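Local coordinates for protein carbon monoxide dehydrogenase (Thermococcus sp. AM4, PDB 6T7J) that catalyses the ferredoxin-linked oxidation of carbon monoxide to carbon dioxide, probably passing electrons through its iron-sulfur clusters, and is seen here without nickel in cluster C, at residues A336-Y341 with K358-E363; T441-V446 with V620-R625. All coordinates share one frame; numbering follows the deposited sequence.

In the fold
The chain carries two parallel sheets with the same strand order, 3-2-1-4-5-6, and each contact samples one of them. Contact 1 lies within a sheet: neighbouring strands 336-339 and 358-361 share backbone bonds, and Tyr341, just past the first strand, has its side chain about 9 Å from the broken cluster and touches the second subunit. Contact 2 lies between a sheet and its cover, where the C-terminal helix 610-627 packs beside strand 444-448. Both are largely buried, yet they share no element; the centres of contacts 1 and 2 are about 42 Å apart. Main-chain pairing with aliphatic rows carries contact 1, whereas contact 2 relies on aliphatic branches and one arginine that reaches a backbone carbonyl.

Contact 1: residues A336-Y341 with K358-E363; sequences AIIVDY and KVITTE
Ile338 and Ile360 lie side by side and point the same way, CD1 against CD1 at 3.6 Å. Ile360 CG1 is set beside the backbone N (chi1 -72°), and from it CD1 also reaches Ala336 CB. Helix 381-395 packs on this face through Ala336 and Ile338. On the other face Ile337 and Val359 run alongside each other, CG2 to CG2 at 3.7 Å, and Val339 crosses Thr361 obliquely. Side chains alternate between faces along each extended strand, and the parallel register of 336-339 with 358-361, joined through helix 347-352 as a beta-alpha-beta unit, sets which residues are neighbours. Ile360 is gripped by both backbone groups: its N donates to Ile337 O, and its O accepts from Val339 N at 2.9 Å. Past the strands, Thr362 OG1 gives a hydrogen bond of 3.1 Å to Val339 O, from above the carbonyl plane, and Thr362 N adds a weak one. Beyond it, Glu363 CG meets Tyr341 CD2 at 3.5 Å, with ring and carboxylate planes 61° apart. Aliphatic packing thus gives way to polar bonds within the chain, Tyr341 OH to Asn270 and Asp106 and Glu363 OE2 to Lys365, while the Tyr341 ring meets His202 of the second subunit edge-to-face.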
loop_
_atom_site.group_PDB
_atom_site.type_symbol
_atom_site.label_atom_id
_atom_site.label_comp_id
_atom_site.label_asym_id
_atom_site.label_seq_id
_atom_site.Cartn_x
_atom_site.Cartn_y
_atom_site.Cartn_z
ATOM N N ALA A 336 -12.734 10.649 -29.675
ATOM C CA ALA A 336 -12.872 10.278 -28.276
ATOM C C ALA A 336 -11.800 9.263 -27.912
ATOM O O ALA A 336 -11.468 8.379 -28.713
ATOM C CB ALA A 336 -14.266 9.706 -27.985
ATOM N N ILE A 337 -11.264 9.403 -26.702
ATOM C CA ILE A 337 -10.388 8.402 -26.104
ATOM C C ILE A 337 -11.073 7.887 -24.842
ATOM O O ILE A 337 -11.417 8.671 -23.947
ATOM C CB ILE A 337 -8.982 8.954 -25.807
ATOM C CG1 ILE A 337 -8.126 7.895 -25.108
ATOM C CG2 ILE A 337 -9.045 10.243 -24.991
ATOM C CD1 ILE A 337 -6.634 8.115 -25.267
ATOM N N ILE A 338 -11.285 6.576 -24.786
ATOM C CA ILE A 338 -12.041 5.919 -23.726
ATOM C C ILE A 338 -11.046 5.204 -22.828
ATOM O O ILE A 338 -10.343 4.291 -23.278
ATOM C CB ILE A 338 -13.067 4.926 -24.297
ATOM C CG1 ILE A 338 -13.711 5.482 -25.569
ATOM C CG2 ILE A 338 -14.115 4.571 -23.250
ATOM C CD1 ILE A 338 -14.421 6.795 -25.368
ATOM N N VAL A 339 -10.990 5.606 -21.558
ATOM C CA VAL A 339 -9.993 5.089 -20.630
ATOM C C VAL A 339 -10.684 4.453 -19.432
ATOM O O VAL A 339 -11.802 4.826 -19.061
ATOM C CB VAL A 339 -9.012 6.195 -20.180
ATOM C CG1 VAL A 339 -8.326 6.811 -21.390
ATOM C CG2 VAL A 339 -9.739 7.261 -19.377
ATOM N N ASP A 340 -10.010 3.466 -18.835
ATOM C CA ASP A 340 -10.470 2.889 -17.576
ATOM C C ASP A 340 -9.499 3.242 -16.453
ATOM O O ASP A 340 -9.780 4.146 -15.661
ATOM C CB ASP A 340 -10.663 1.371 -17.692
ATOM C CG ASP A 340 -9.535 0.680 -18.438
ATOM O OD1 ASP A 340 -8.424 1.244 -18.507
ATOM O OD2 ASP A 340 -9.759 -0.442 -18.942
ATOM N N TYR A 341 -8.356 2.560 -16.371
ATOM C CA TYR A 341 -7.361 2.912 -15.366
ATOM C C TYR A 341 -5.979 2.444 -15.809
ATOM O O TYR A 341 -5.828 1.712 -16.790
ATOM C CB TYR A 341 -7.718 2.341 -13.986
ATOM C CG TYR A 341 -8.155 0.889 -13.945
ATOM C CD1 TYR A 341 -7.393 -0.114 -14.532
ATOM C CD2 TYR A 341 -9.320 0.521 -13.281
ATOM C CE1 TYR A 341 -7.791 -1.438 -14.478
ATOM C CE2 TYR A 341 -9.724 -0.798 -13.221
ATOM C CZ TYR A 341 -8.957 -1.773 -13.821
ATOM O OH TYR A 341 -9.362 -3.086 -13.760
ATOM N N LYS A 358 -12.756 14.205 -26.785
ATOM C CA LYS A 358 -13.383 13.940 -25.498
ATOM C C LYS A 358 -12.662 12.792 -24.795
ATOM O O LYS A 358 -12.509 11.703 -25.359
ATOM C CB LYS A 358 -14.865 13.608 -25.671
ATOM C CG LYS A 358 -15.701 14.777 -26.165
ATOM C CD LYS A 358 -16.805 14.311 -27.098
ATOM C CE LYS A 358 -17.824 15.414 -27.337
ATOM N NZ LYS A 358 -18.542 15.791 -26.087
ATOM N N VAL A 359 -12.223 13.053 -23.566
ATOM C CA VAL A 359 -11.597 12.045 -22.717
ATOM C C VAL A 359 -12.698 11.443 -21.842
ATOM O O VAL A 359 -13.169 12.082 -20.904
ATOM C CB VAL A 359 -10.481 12.656 -21.857
ATOM C CG1 VAL A 359 -9.997 11.659 -20.805
ATOM C CG2 VAL A 359 -9.326 13.125 -22.734
ATOM N N ILE A 360 -13.111 10.217 -22.160
ATOM C CA ILE A 360 -14.197 9.555 -21.441
ATOM C C ILE A 360 -13.585 8.597 -20.428
ATOM O O ILE A 360 -12.972 7.590 -20.800
ATOM C CB ILE A 360 -15.148 8.818 -22.397
ATOM C CG1 ILE A 360 -15.998 9.807 -23.193
ATOM C CG2 ILE A 360 -16.064 7.886 -21.625
ATOM C CD1 ILE A 360 -15.449 10.130 -24.558
ATOM N N THR A 361 -13.756 8.902 -19.144
ATOM C CA THR A 361 -13.454 7.957 -18.079
ATOM C C THR A 361 -14.684 7.101 -17.803
ATOM O O THR A 361 -15.823 7.565 -17.907
ATOM C CB THR A 361 -13.015 8.679 -16.801
ATOM O OG1 THR A 361 -13.941 9.731 -16.493
ATOM C CG2 THR A 361 -11.625 9.272 -16.968
ATOM N N THR A 362 -14.447 5.830 -17.462
ATOM C CA THR A 362 -15.525 4.853 -17.359
ATOM C C THR A 362 -15.502 4.003 -16.096
ATOM O O THR A 362 -16.438 3.224 -15.891
ATOM C CB THR A 362 -15.506 3.899 -18.565
ATOM O OG1 THR A 362 -14.318 3.101 -18.519
ATOM C CG2 THR A 362 -15.544 4.672 -19.880
ATOM N N GLU A 363 -14.475 4.110 -15.255
ATOM C CA GLU A 363 -14.347 3.249 -14.092
ATOM C C GLU A 363 -14.301 4.084 -12.817
ATOM O O GLU A 363 -13.684 5.155 -12.805
ATOM C CB GLU A 363 -13.078 2.381 -14.205
ATOM C CG GLU A 363 -12.591 1.767 -12.900
ATOM C CD GLU A 363 -13.211 0.411 -12.619
ATOM O OE1 GLU A 363 -13.570 -0.293 -13.587
ATOM O OE2 GLU A 363 -13.341 0.053 -11.428
#

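Contact 2: residues T441-V446 with V620-R625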
loop_
_atom_site.group_PDB
_atom_site.type_symbol
_atom_site.label_atom_id
_atom_site.label_comp_id
_atom_site.label_asym_id
_atom_site.label_seq_id
_atom_site.Cartn_x
_atom_site.Cartn_y
_atom_site.Cartn_z
ATOM N N THR A 441 20.059 -24.566 -32.650
ATOM C CA THR A 441 19.322 -23.825 -33.669
ATOM C C THR A 441 18.694 -22.571 -33.080
ATOM O O THR A 441 18.649 -21.520 -33.732
ATOM C CB THR A 441 18.255 -24.723 -34.298
ATOM O OG1 THR A 441 18.744 -26.069 -34.374
ATOM C CG2 THR A 441 17.913 -24.240 -35.697
ATOM N N ILE A 442 18.214 -22.655 -31.843
ATOM C CA ILE A 442 17.782 -21.498 -31.072
ATOM C C ILE A 442 18.618 -21.465 -29.798
ATOM O O ILE A 442 18.622 -22.435 -29.029
ATOM C CB ILE A 442 16.279 -21.546 -30.755
ATOM C CG1 ILE A 442 15.466 -21.406 -32.045
ATOM C CG2 ILE A 442 15.904 -20.453 -29.764
ATOM C CD1 ILE A 442 13.972 -21.322 -31.825
ATOM N N LYS A 443 19.343 -20.364 -29.592
ATOM C CA LYS A 443 20.208 -20.262 -28.419
ATOM C C LYS A 443 19.390 -20.204 -27.137
ATOM O O LYS A 443 19.735 -20.853 -26.141
ATOM C CB LYS A 443 21.110 -19.034 -28.535
ATOM C CG LYS A 443 22.545 -19.351 -28.922
ATOM C CD LYS A 443 22.597 -20.224 -30.166
ATOM C CE LYS A 443 24.009 -20.705 -30.441
ATOM N NZ LYS A 443 24.038 -21.769 -31.481
ATOM N N GLY A 444 18.309 -19.438 -27.145
ATOM C CA GLY A 444 17.456 -19.340 -25.983
ATOM C C GLY A 444 16.226 -18.520 -26.295
ATOM O O GLY A 444 15.958 -18.184 -27.449
ATOM N N ILE A 445 15.474 -18.210 -25.244
ATOM C CA ILE A 445 14.275 -17.388 -25.341
ATOM C C ILE A 445 14.418 -16.225 -24.373
ATOM O O ILE A 445 14.924 -16.394 -23.259
ATOM C CB ILE A 445 12.997 -18.197 -25.033
ATOM C CG1 ILE A 445 12.964 -19.477 -25.868
ATOM C CG2 ILE A 445 11.753 -17.356 -25.284
ATOM C CD1 ILE A 445 12.033 -20.529 -25.327
ATOM N N VAL A 446 13.991 -15.042 -24.798
ATOM C CA VAL A 446 14.030 -13.862 -23.943
ATOM C C VAL A 446 12.682 -13.160 -24.003
ATOM O O VAL A 446 12.174 -12.867 -25.092
ATOM C CB VAL A 446 15.164 -12.897 -24.333
ATOM C CG1 VAL A 446 15.037 -11.595 -23.552
ATOM C CG2 VAL A 446 16.513 -13.540 -24.065
ATOM N N VAL A 620 24.769 -14.771 -20.615
ATOM C CA VAL A 620 24.078 -15.544 -19.585
ATOM C C VAL A 620 23.392 -16.757 -20.205
ATOM O O VAL A 620 23.397 -17.858 -19.634
ATOM C CB VAL A 620 23.085 -14.644 -18.822
ATOM C CG1 VAL A 620 21.963 -15.465 -18.202
ATOM C CG2 VAL A 620 23.813 -13.839 -17.754
ATOM N N ILE A 621 22.806 -16.580 -21.391
ATOM C CA ILE A 621 22.177 -17.702 -22.084
ATOM C C ILE A 621 23.216 -18.758 -22.446
ATOM O O ILE A 621 22.981 -19.961 -22.288
ATOM C CB ILE A 621 21.415 -17.206 -23.326
ATOM C CG1 ILE A 621 20.171 -16.419 -22.908
ATOM C CG2 ILE A 621 21.032 -18.376 -24.221
ATOM C CD1 ILE A 621 19.445 -15.769 -24.064
ATOM N N LEU A 622 24.380 -18.325 -22.938
ATOM C CA LEU A 622 25.445 -19.271 -23.259
ATOM C C LEU A 622 25.928 -19.999 -22.010
ATOM O O LEU A 622 26.264 -21.189 -22.063
ATOM C CB LEU A 622 26.605 -18.547 -23.942
ATOM C CG LEU A 622 26.381 -18.089 -25.385
ATOM C CD1 LEU A 622 27.696 -17.653 -26.014
ATOM C CD2 LEU A 622 25.726 -19.186 -26.208
ATOM N N GLU A 623 25.967 -19.296 -20.875
ATOM C CA GLU A 623 26.324 -19.927 -19.609
ATOM C C GLU A 623 25.324 -21.018 -19.242
ATOM O O GLU A 623 25.707 -22.128 -18.849
ATOM C CB GLU A 623 26.392 -18.864 -18.512
ATOM C CG GLU A 623 27.327 -19.184 -17.366
ATOM C CD GLU A 623 27.526 -17.997 -16.445
ATOM O OE1 GLU A 623 26.932 -17.987 -15.345
ATOM O OE2 GLU A 623 28.274 -17.072 -16.828
ATOM N N LYS A 624 24.031 -20.713 -19.367
ATOM C CA LYS A 624 23.004 -21.707 -19.069
ATOM C C LYS A 624 23.056 -22.878 -20.044
ATOM O O LYS A 624 22.721 -24.009 -19.674
ATOM C CB LYS A 624 21.620 -21.058 -19.087
ATOM C CG LYS A 624 21.435 -19.962 -18.049
ATOM C CD LYS A 624 20.742 -20.493 -16.808
ATOM C CE LYS A 624 21.179 -19.739 -15.560
ATOM N NZ LYS A 624 21.021 -18.270 -15.709
ATOM N N ARG A 625 23.462 -22.625 -21.290
ATOM C CA ARG A 625 23.655 -23.714 -22.243
ATOM C C ARG A 625 24.816 -24.606 -21.826
ATOM O O ARG A 625 24.712 -25.838 -21.878
ATOM C CB ARG A 625 23.901 -23.155 -23.644
ATOM C CG ARG A 625 22.727 -22.409 -24.239
ATOM C CD ARG A 625 22.940 -22.170 -25.721
ATOM N NE ARG A 625 22.902 -23.420 -26.472
ATOM C CZ ARG A 625 21.787 -23.987 -26.915
ATOM N NH1 ARG A 625 20.613 -23.414 -26.684
ATOM N NH2 ARG A 625 21.843 -25.127 -27.590
#
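Arg625 and Ile621, one turn apart on helix 610-627, face Lys443, beside the strand 444-448 that is first in sequence in a parallel alpha/beta sheet arranged as in a Rossmann-like fold. From CB, which points toward the strand segment, the Arg625 chain carries CG to 3.9 Å from Lys443 O and CD to 3.5 Å from that same oxygen. It then bends at chi3 (68°), and NE turns to Pro631 O near the C-terminus. NH1 at the tip donates to Lys443 O across 2.8 Å; it comes from above the carbonyl plane, whereas the oxygen sits at the guanidinium edge, near its plane. NH2 is taken by Leu437 O of helix 431-439. Backbone carbonyls from three parts of the chain therefore fix the rotation of the buried guanidinium. Lys443 NZ, a like charge 5.4 Å from Arg625 NE, bonds instead to Gly440 O and Leu632 O. One turn earlier in the helix, Ile621 CG2 packs on Lys443 O at 3.4 Å and near Gly444 CA, which has no side chain in the way. The other branch of Ile621 reaches Val446, its CD1 lying 3.7 Å from Val446 CG2.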